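Side-chain contacts in cell wall mannoprotein 1 (PDB 5J5L), which binds lipid, here arachidonic acid lying among the helices of an all-helical fold, and is probably a constituent of the fungal cell wall: residues A36-A39 / V40-Q43; T15-N18 / T19-H23; T28-L31 / L32-L35; S46-D49 / Q50-D54. All blocks are in the same frame, centred on the assembly; numbering follows the deposited sequence.

How the interactions relate
Interactions 3, 1 and 4 follow one another down helix 31-56, while interaction 2 lies on the preceding helix 3-26; interactions 1, 2 and 3 share the arachidonic acid pocket. Residues 28-35 and 15-23 both approach the lipid carboxyl, their centres about 15 Å apart. Interactions 1 and 2, centres about 9 Å apart, pack directly: Val40 CG1 lies 3.7 Å from Leu20 CG. Interaction 4 has its centre about 16 Å from that of interaction 1 and adds Ile48 to the pocket. The side chain of Ile48 is about 4 Å from the bound arachidonic acid. Interactions 2 and 4 are neighbours through the acidic side chains of Asp16 and Asp47, whose modelled approach is doubtfully short.

Interaction 1: residues A36-A39 / V40-Q43; sequences AAQA and VEQQ. With ACD (arachidonic acid), chain B.
Gln38 and Glu41, one turn apart on helix 31-56, lay their flat ends side by side and pointing the same way, the amide and carboxylate planes only 18° apart. The Gln42 amide comes up beside them in a plane 16° from that of Gln38, although its chain crosses that of Gln38 at a slant. Which way round the amides of Gln38 and Gln42 sit is doubtful, so no bond within this cluster can be assigned. The torsions explain the grouping: Glu41 has CG opposite its backbone N (chi1 -172°) and then bends at the next bond, whereas Gln42 keeps CG on the N side, which carries it back to within 3.3 Å of Gln38 O. Beneath the side chains the i to i+4 ladder is uneven. Glu41 N reaches Ala37 O at 2.8 Å and Gln42 N reaches Gln38 O at 2.8 Å, but the bond from Val40 N to Ala36 O is weak at 3.4 Å. On the lipid side, Ala37 CB touches O2 of the arachidonic acid carboxyl at 3.4 Å, the Gln38 amide rests against C7 and C8, and Glu41 CG approaches C9 at 4.2 Å. This face therefore follows the ligand from its headgroup to its second double bond. Val40 turns to another surface, packing on Leu20 and His23 of helix 3-26. Glu41 is buried, and its oxygens lie near the acidic groups of Glu45 and Asp106; such crowding of carboxylates beside an apolar chain probably raises the proton affinity of one or more of them.

Interaction 2: residues T15-N18 / T19-H23; sequences TDIN and TLTQH. With ACD (arachidonic acid), chain B.
Thr19 opens the second half of this stretch of helix 3-26, its N bonded to Thr15 O at 3.0 Å. With OG1 beside its backbone N (chi1 -58°), the hydroxyl is also folded back to 3.0 Å from Thr15 O, while CG2 meets the edge of the His23 ring in the ring plane. Leu20 follows, its N bonded to Asp16 O at 2.9 Å and its CD1 against C15 of arachidonic acid at 3.7 Å, at the last double bond of the lipid. At Thr21 a water spans one turn: Thr21 OG1 donates to it at 2.6 Å, and the water donates to Asn18 OD1 at 3.0 Å. Gln22 stretches out beyond CG, so that CG, 3.5 Å from Asn18 O, and the amide beyond it run alongside that carbonyl. His23 completes the segment, its backbone O standing 3.4 Å from O1 of the lipid carboxyl. The helix thus packs against two neighbours with different faces: Asp16 and Leu20 touch Leu44 of helix 31-56, whereas Ile17, Asn18 and Thr21 bear on helix 63-89, where Thr21 OG1 also has a weak bond with Ser83.

Interaction 3: residues T28-L31 / L32-L35; sequences TGDL and LQAL. With ACD (arachidonic acid), chain B.
Asp30 is the N-cap of helix 31-56, and its carboxylate accepts from Gln33 N three residues on, the classic capping bond. Asp30 OD2 lies 3.0 Å from Gln33 N, with an N-H...O angle of 151°, and uses the anti lone pair, away from its other oxygen. Having CG opposite the backbone N (chi1 176°) swings this carboxylate over the first turn, where it supplies an acceptor to a first-turn amide. The Gln33 side chain, extended beyond CG, runs back past Asp30 CB and crosses Thr28 at about a right angle. There Gln33 OE1 accepts from Thr28 N at 2.8 Å in a nearly straight bond of 169°, while Gln33 NE2 donates to Glu26 O. Both ends of the amide are therefore engaged, which fixes its rotation and ties the end of helix 3-26 and the loop to the start of helix 31-56. Gly29, between Thr28 and Asp30, has a positive phi. The regular ladder starts with Ala34 N to Asp30 O at 3.2 Å and Leu35 N to Leu31 O at 2.9 Å. Leu31 CD1 touches Ala34 CB only loosely. This helix start also borders the head of the ligand pocket: O2 of the arachidonic acid carboxyl comes to 3.1 Å from Gln33 O, and C5 of the lipid lies 3.8 Å from Ala34 CB.

Interaction 4: residues S46-D49 / Q50-D54; sequences SDID and QATAD
Asp49 and Thr52 face each other one turn apart on helix 31-56, a member of the all-helical fold around the lipid, and a single water joins them. Their first torsions match: Asp49 keeps CG beside its backbone N (chi1 -73°), and Thr52 places OG1 likewise (chi1 -60°), turning both polar ends back toward the start of the helix. Even so, the Thr52 hydroxyl stands further along the axis than the carboxylate, with Thr52 OG1 5.0 Å from Asp49 OD1, and the water spans this separation. The same turn of the hydroxyl sets OG1 3.1 Å from Ile48 O, a carbonyl already engaged in its plane by Thr52 N at 3.0 Å. The other carboxylate oxygen, Asp49 OD2, forms a salt bridge with Lys113 of helix 100-124, so the two oxygens of Asp49 serve different partners and the group is held at both ends. Ile48 points inward to one side of this polar pair, its CG2 4.4 Å from Thr52 OG1, and its side chain reaches the arachidonic acid as well as Lys113 and Thr114. Ala51, buried, brings CB to 3.4 Å from Ile48 O and touches Asp9 and Ile13 of helix 3-26 and Leu117 of helix 100-124. Asp47 leans the other way, toward helix 3-26, and takes a bond from Gln43 one turn earlier. Backbone bonds such as Gln50 N to Ser46 O keep the turns regular. In the bridge itself, the water donates to Asp49 OD1 at 2.7 Å and accepts from Thr52 OG1 at 2.8 Å.

Interaction 1: residues A36-A39 / V40-Q43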
# COMPACT_ATOMS: atom_id res chain seq x y z
N ALA A 36 10.77 7.16 -13.18
CA ALA A 36 10.23 5.83 -13.48
C ALA A 36 9.52 5.22 -12.29
O ALA A 36 8.40 4.68 -12.41
CB ALA A 36 11.34 4.91 -14.01
N ALA A 37 10.14 5.34 -11.12
CA ALA A 37 9.55 4.82 -9.89
C ALA A 37 8.29 5.62 -9.52
O ALA A 37 7.30 5.05 -9.09
CB ALA A 37 10.56 4.84 -8.77
N GLN A 38 8.32 6.94 -9.71
CA GLN A 38 7.15 7.77 -9.37
C GLN A 38 5.93 7.39 -10.22
O GLN A 38 4.80 7.43 -9.72
CB GLN A 38 7.44 9.27 -9.50
CG GLN A 38 6.26 10.18 -9.19
CD GLN A 38 5.82 10.15 -7.74
OE1 GLN A 38 4.77 10.72 -7.38
NE2 GLN A 38 6.61 9.53 -6.89
N ALA A 39 6.15 7.01 -11.48
CA ALA A 39 5.04 6.57 -12.35
C ALA A 39 4.38 5.32 -11.75
O ALA A 39 3.15 5.21 -11.69
CB ALA A 39 5.54 6.30 -13.76
N VAL A 40 5.20 4.39 -11.27
CA VAL A 40 4.67 3.18 -10.62
C VAL A 40 3.97 3.55 -9.33
O VAL A 40 2.89 3.03 -9.03
CB VAL A 40 5.75 2.12 -10.36
CG1 VAL A 40 5.12 0.87 -9.77
CG2 VAL A 40 6.48 1.77 -11.64
N GLU A 41 4.56 4.48 -8.57
CA GLU A 41 3.94 4.92 -7.33
C GLU A 41 2.56 5.53 -7.58
O GLU A 41 1.64 5.32 -6.79
CB GLU A 41 4.84 5.89 -6.60
CG GLU A 41 4.34 6.26 -5.21
CD GLU A 41 3.26 7.31 -5.18
OE1 GLU A 41 3.09 8.05 -6.19
OE2 GLU A 41 2.60 7.43 -4.12
N GLN A 42 2.42 6.28 -8.67
CA GLN A 42 1.15 6.93 -8.99
C GLN A 42 0.12 5.90 -9.46
O GLN A 42 -1.08 6.03 -9.15
CB GLN A 42 1.36 8.04 -10.01
CG GLN A 42 2.06 9.25 -9.41
CD GLN A 42 1.13 10.09 -8.55
OE1 GLN A 42 1.24 10.11 -7.32
NE2 GLN A 42 0.20 10.77 -9.19
N GLN A 43 0.59 4.89 -10.18
CA GLN A 43 -0.26 3.73 -10.54
C GLN A 43 -0.75 3.03 -9.28
O GLN A 43 -1.93 2.67 -9.17
CB GLN A 43 0.50 2.76 -11.43
CG GLN A 43 -0.38 1.68 -12.04
CD GLN A 43 -1.54 2.24 -12.86
OE1 GLN A 43 -1.34 3.01 -13.80
NE2 GLN A 43 -2.77 1.87 -12.49
C1 ACD B . 13.47 5.12 -7.04
C2 ACD B . 12.56 6.04 -6.26
C3 ACD B . 13.39 7.02 -5.45
C4 ACD B . 12.51 8.15 -4.92
C5 ACD B . 11.75 8.80 -6.05
C6 ACD B . 10.41 8.88 -6.13
C7 ACD B . 9.46 8.40 -5.06
C8 ACD B . 8.76 7.10 -5.43
C9 ACD B . 8.46 6.14 -4.55
C10 ACD B . 8.80 6.17 -3.07
C11 ACD B . 7.63 6.61 -2.24
C12 ACD B . 6.96 5.87 -1.34
C13 ACD B . 7.21 4.42 -0.98
C14 ACD B . 6.34 3.61 -1.93
C15 ACD B . 5.76 2.45 -1.62
C16 ACD B . 5.88 1.79 -0.27
C17 ACD B . 4.77 0.77 -0.11
C18 ACD B . 3.40 1.44 0.01
C19 ACD B . 2.33 0.42 0.32
C20 ACD B . 0.95 0.83 -0.14
O1 ACD B . 13.81 4.08 -6.45
O2 ACD B . 13.82 5.39 -8.21

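Interaction 2: residues T15-N18 / T19-H23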
# COMPACT_ATOMS: atom_id res chain seq x y z
N THR A 15 1.18 -6.57 -6.87
CA THR A 15 2.11 -6.48 -8.00
C THR A 15 2.78 -5.11 -8.08
O THR A 15 4.01 -5.03 -8.24
CB THR A 15 1.41 -6.87 -9.31
OG1 THR A 15 0.92 -8.20 -9.15
CG2 THR A 15 2.38 -6.83 -10.48
N ASP A 16 2.00 -4.03 -7.92
CA ASP A 16 2.54 -2.67 -7.94
C ASP A 16 3.62 -2.48 -6.88
O ASP A 16 4.67 -1.90 -7.15
CB ASP A 16 1.45 -1.63 -7.64
CG ASP A 16 0.38 -1.52 -8.72
OD1 ASP A 16 0.59 -1.88 -9.91
OD2 ASP A 16 -0.71 -0.98 -8.36
N ILE A 17 3.34 -2.94 -5.65
CA ILE A 17 4.27 -2.79 -4.54
C ILE A 17 5.58 -3.50 -4.84
O ILE A 17 6.66 -2.94 -4.63
CB ILE A 17 3.68 -3.30 -3.21
CG1 ILE A 17 2.51 -2.42 -2.76
CG2 ILE A 17 4.74 -3.33 -2.12
CD1 ILE A 17 1.57 -3.09 -1.77
N ASN A 18 5.49 -4.73 -5.35
CA ASN A 18 6.70 -5.50 -5.59
C ASN A 18 7.52 -4.92 -6.73
O ASN A 18 8.74 -4.93 -6.68
CB ASN A 18 6.35 -6.96 -5.78
CG ASN A 18 5.86 -7.58 -4.48
OD1 ASN A 18 6.40 -7.28 -3.39
ND2 ASN A 18 4.85 -8.42 -4.57
N THR A 19 6.84 -4.33 -7.71
CA THR A 19 7.54 -3.58 -8.76
C THR A 19 8.25 -2.35 -8.19
O THR A 19 9.42 -2.12 -8.50
CB THR A 19 6.56 -3.19 -9.88
OG1 THR A 19 5.97 -4.38 -10.41
CG2 THR A 19 7.28 -2.42 -10.98
N LEU A 20 7.59 -1.59 -7.34
CA LEU A 20 8.25 -0.46 -6.69
C LEU A 20 9.52 -0.86 -5.93
O LEU A 20 10.54 -0.18 -6.00
CB LEU A 20 7.30 0.24 -5.71
CG LEU A 20 6.41 1.30 -6.30
CD1 LEU A 20 5.46 1.80 -5.22
CD2 LEU A 20 7.22 2.48 -6.85
N THR A 21 9.42 -1.94 -5.17
CA THR A 21 10.54 -2.44 -4.39
C THR A 21 11.73 -2.72 -5.30
O THR A 21 12.88 -2.43 -4.95
CB THR A 21 10.17 -3.70 -3.59
OG1 THR A 21 9.08 -3.39 -2.70
CG2 THR A 21 11.34 -4.21 -2.78
N GLN A 22 11.44 -3.31 -6.46
CA GLN A 22 12.49 -3.55 -7.46
C GLN A 22 13.16 -2.26 -7.91
O GLN A 22 14.40 -2.21 -8.06
CB GLN A 22 11.92 -4.31 -8.67
CG GLN A 22 11.61 -5.77 -8.41
CD GLN A 22 11.03 -6.45 -9.64
OE1 GLN A 22 10.07 -5.97 -10.25
NE2 GLN A 22 11.62 -7.57 -10.02
N HIS A 23 12.37 -1.22 -8.14
CA HIS A 23 12.90 0.11 -8.45
C HIS A 23 13.80 0.62 -7.34
O HIS A 23 14.92 1.07 -7.60
CB HIS A 23 11.80 1.13 -8.72
CG HIS A 23 11.19 1.01 -10.08
ND1 HIS A 23 11.64 1.75 -11.16
CD2 HIS A 23 10.18 0.25 -10.54
CE1 HIS A 23 10.94 1.42 -12.23
NE2 HIS A 23 10.03 0.52 -11.88
C1 ACD B . 13.47 5.12 -7.04
C2 ACD B . 12.56 6.04 -6.26
C3 ACD B . 13.39 7.02 -5.45
C4 ACD B . 12.51 8.15 -4.92
C5 ACD B . 11.75 8.80 -6.05
C6 ACD B . 10.41 8.88 -6.13
C7 ACD B . 9.46 8.40 -5.06
C8 ACD B . 8.76 7.10 -5.43
C9 ACD B . 8.46 6.14 -4.55
C10 ACD B . 8.80 6.17 -3.07
C11 ACD B . 7.63 6.61 -2.24
C12 ACD B . 6.96 5.87 -1.34
C13 ACD B . 7.21 4.42 -0.98
C14 ACD B . 6.34 3.61 -1.93
C15 ACD B . 5.76 2.45 -1.62
C16 ACD B . 5.88 1.79 -0.27
C17 ACD B . 4.77 0.77 -0.11
C18 ACD B . 3.40 1.44 0.01
C19 ACD B . 2.33 0.42 0.32
C20 ACD B . 0.95 0.83 -0.14
O1 ACD B . 13.81 4.08 -6.45
O2 ACD B . 13.82 5.39 -8.21
O HOH W 1 7.83 -5.42 -1.56

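Interaction 3: residues T28-L31 / L32-L35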
# COMPACT_ATOMS: atom_id res chain seq x y z
N THR A 28 20.08 4.57 -7.83
CA THR A 28 21.44 5.11 -7.65
C THR A 28 21.48 6.61 -7.36
O THR A 28 22.56 7.17 -7.19
CB THR A 28 22.30 4.87 -8.92
OG1 THR A 28 21.80 5.66 -10.01
CG2 THR A 28 22.29 3.40 -9.30
N GLY A 29 20.31 7.26 -7.30
CA GLY A 29 20.22 8.72 -7.19
C GLY A 29 19.83 9.40 -8.50
O GLY A 29 19.55 10.60 -8.53
N ASP A 30 19.80 8.63 -9.58
CA ASP A 30 19.54 9.19 -10.91
C ASP A 30 18.09 9.65 -11.01
O ASP A 30 17.18 8.94 -10.60
CB ASP A 30 19.83 8.12 -11.97
CG ASP A 30 19.50 8.58 -13.37
OD1 ASP A 30 20.37 9.16 -14.03
OD2 ASP A 30 18.36 8.32 -13.80
N LEU A 31 17.87 10.84 -11.57
CA LEU A 31 16.53 11.43 -11.56
C LEU A 31 15.55 10.74 -12.52
O LEU A 31 14.34 10.71 -12.26
CB LEU A 31 16.64 12.94 -11.85
CG LEU A 31 15.65 13.88 -11.17
CD1 LEU A 31 15.57 13.63 -9.66
CD2 LEU A 31 16.03 15.33 -11.45
N LEU A 32 16.05 10.17 -13.62
CA LEU A 32 15.21 9.39 -14.53
C LEU A 32 14.71 8.11 -13.85
O LEU A 32 13.58 7.68 -14.07
CB LEU A 32 15.93 9.03 -15.84
CG LEU A 32 16.03 10.05 -16.96
CD1 LEU A 32 16.81 9.47 -18.13
CD2 LEU A 32 14.64 10.47 -17.41
N GLN A 33 15.55 7.51 -13.01
CA GLN A 33 15.12 6.39 -12.19
C GLN A 33 13.99 6.81 -11.29
O GLN A 33 12.99 6.09 -11.16
CB GLN A 33 16.24 5.87 -11.32
CG GLN A 33 17.33 5.13 -12.07
CD GLN A 33 18.29 4.51 -11.09
OE1 GLN A 33 18.87 5.21 -10.25
NE2 GLN A 33 18.44 3.20 -11.16
N ALA A 34 14.16 7.97 -10.65
CA ALA A 34 13.12 8.53 -9.78
C ALA A 34 11.80 8.75 -10.51
O ALA A 34 10.73 8.45 -9.97
CB ALA A 34 13.60 9.83 -9.16
N LEU A 35 11.87 9.29 -11.72
CA LEU A 35 10.68 9.50 -12.54
C LEU A 35 9.98 8.17 -12.81
O LEU A 35 8.76 8.07 -12.71
CB LEU A 35 11.05 10.16 -13.85
CG LEU A 35 9.88 10.47 -14.79
CD1 LEU A 35 9.11 11.68 -14.28
CD2 LEU A 35 10.37 10.73 -16.21
C1 ACD B . 13.47 5.12 -7.04
C2 ACD B . 12.56 6.04 -6.26
C3 ACD B . 13.39 7.02 -5.45
C4 ACD B . 12.51 8.15 -4.92
C5 ACD B . 11.75 8.80 -6.05
C6 ACD B . 10.41 8.88 -6.13
C7 ACD B . 9.46 8.40 -5.06
C8 ACD B . 8.76 7.10 -5.43
C9 ACD B . 8.46 6.14 -4.55
C10 ACD B . 8.80 6.17 -3.07
C11 ACD B . 7.63 6.61 -2.24
C12 ACD B . 6.96 5.87 -1.34
C13 ACD B . 7.21 4.42 -0.98
C14 ACD B . 6.34 3.61 -1.93
C15 ACD B . 5.76 2.45 -1.62
C16 ACD B . 5.88 1.79 -0.27
C17 ACD B . 4.77 0.77 -0.11
C18 ACD B . 3.40 1.44 0.01
C19 ACD B . 2.33 0.42 0.32
C20 ACD B . 0.95 0.83 -0.14
O1 ACD B . 13.81 4.08 -6.45
O2 ACD B . 13.82 5.39 -8.21

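Interaction 4: residues S46-D49 / Q50-D54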
# COMPACT_ATOMS: atom_id res chain seq x y z
N SER A 46 -3.53 5.00 -7.66
CA SER A 46 -4.75 4.81 -8.43
C SER A 46 -5.38 3.45 -8.12
O SER A 46 -6.60 3.34 -7.98
CB SER A 46 -4.43 4.91 -9.92
OG SER A 46 -5.60 4.85 -10.71
N ASP A 47 -4.55 2.42 -8.07
CA ASP A 47 -5.01 1.06 -7.82
C ASP A 47 -5.58 0.89 -6.41
O ASP A 47 -6.56 0.15 -6.22
CB ASP A 47 -3.88 0.06 -8.11
CG ASP A 47 -3.54 -0.03 -9.62
OD1 ASP A 47 -4.39 0.33 -10.47
OD2 ASP A 47 -2.42 -0.46 -9.97
N ILE A 48 -5.00 1.57 -5.43
CA ILE A 48 -5.53 1.53 -4.06
C ILE A 48 -6.90 2.21 -4.05
O ILE A 48 -7.85 1.68 -3.49
CB ILE A 48 -4.58 2.20 -3.04
CG1 ILE A 48 -3.28 1.38 -2.88
CG2 ILE A 48 -5.26 2.37 -1.69
CD1 ILE A 48 -2.15 2.12 -2.22
N ASP A 49 -6.98 3.38 -4.68
CA ASP A 49 -8.25 4.12 -4.76
C ASP A 49 -9.31 3.31 -5.50
O ASP A 49 -10.49 3.35 -5.12
CB ASP A 49 -8.04 5.49 -5.41
CG ASP A 49 -7.33 6.48 -4.49
OD1 ASP A 49 -7.19 6.20 -3.28
OD2 ASP A 49 -6.89 7.53 -4.98
N GLN A 50 -8.91 2.55 -6.53
CA GLN A 50 -9.85 1.69 -7.25
C GLN A 50 -10.40 0.60 -6.33
O GLN A 50 -11.61 0.33 -6.33
CB GLN A 50 -9.20 1.07 -8.48
CG GLN A 50 -10.11 0.13 -9.28
CD GLN A 50 -11.30 0.85 -9.88
OE1 GLN A 50 -12.45 0.58 -9.52
NE2 GLN A 50 -11.04 1.79 -10.78
N ALA A 51 -9.52 -0.04 -5.56
CA ALA A 51 -9.91 -1.05 -4.58
C ALA A 51 -10.91 -0.49 -3.55
O ALA A 51 -11.92 -1.12 -3.24
CB ALA A 51 -8.70 -1.64 -3.88
N THR A 52 -10.62 0.71 -3.05
CA THR A 52 -11.52 1.39 -2.12
C THR A 52 -12.91 1.61 -2.74
O THR A 52 -13.94 1.31 -2.11
CB THR A 52 -10.92 2.74 -1.69
OG1 THR A 52 -9.66 2.50 -1.05
CG2 THR A 52 -11.83 3.46 -0.74
N ALA A 53 -12.95 2.10 -3.98
CA ALA A 53 -14.21 2.34 -4.65
C ALA A 53 -15.00 1.05 -4.85
O ALA A 53 -16.21 1.00 -4.67
CB ALA A 53 -13.98 3.03 -5.99
N ASP A 54 -14.29 -0.01 -5.24
CA ASP A 54 -14.92 -1.30 -5.44
C ASP A 54 -15.45 -1.88 -4.12
O ASP A 54 -16.53 -2.48 -4.10
CB ASP A 54 -13.94 -2.28 -6.11
CG ASP A 54 -13.71 -1.96 -7.60
OD1 ASP A 54 -14.59 -1.31 -8.20
OD2 ASP A 54 -12.67 -2.35 -8.17
O HOH W 2 -8.15 4.84 -1.11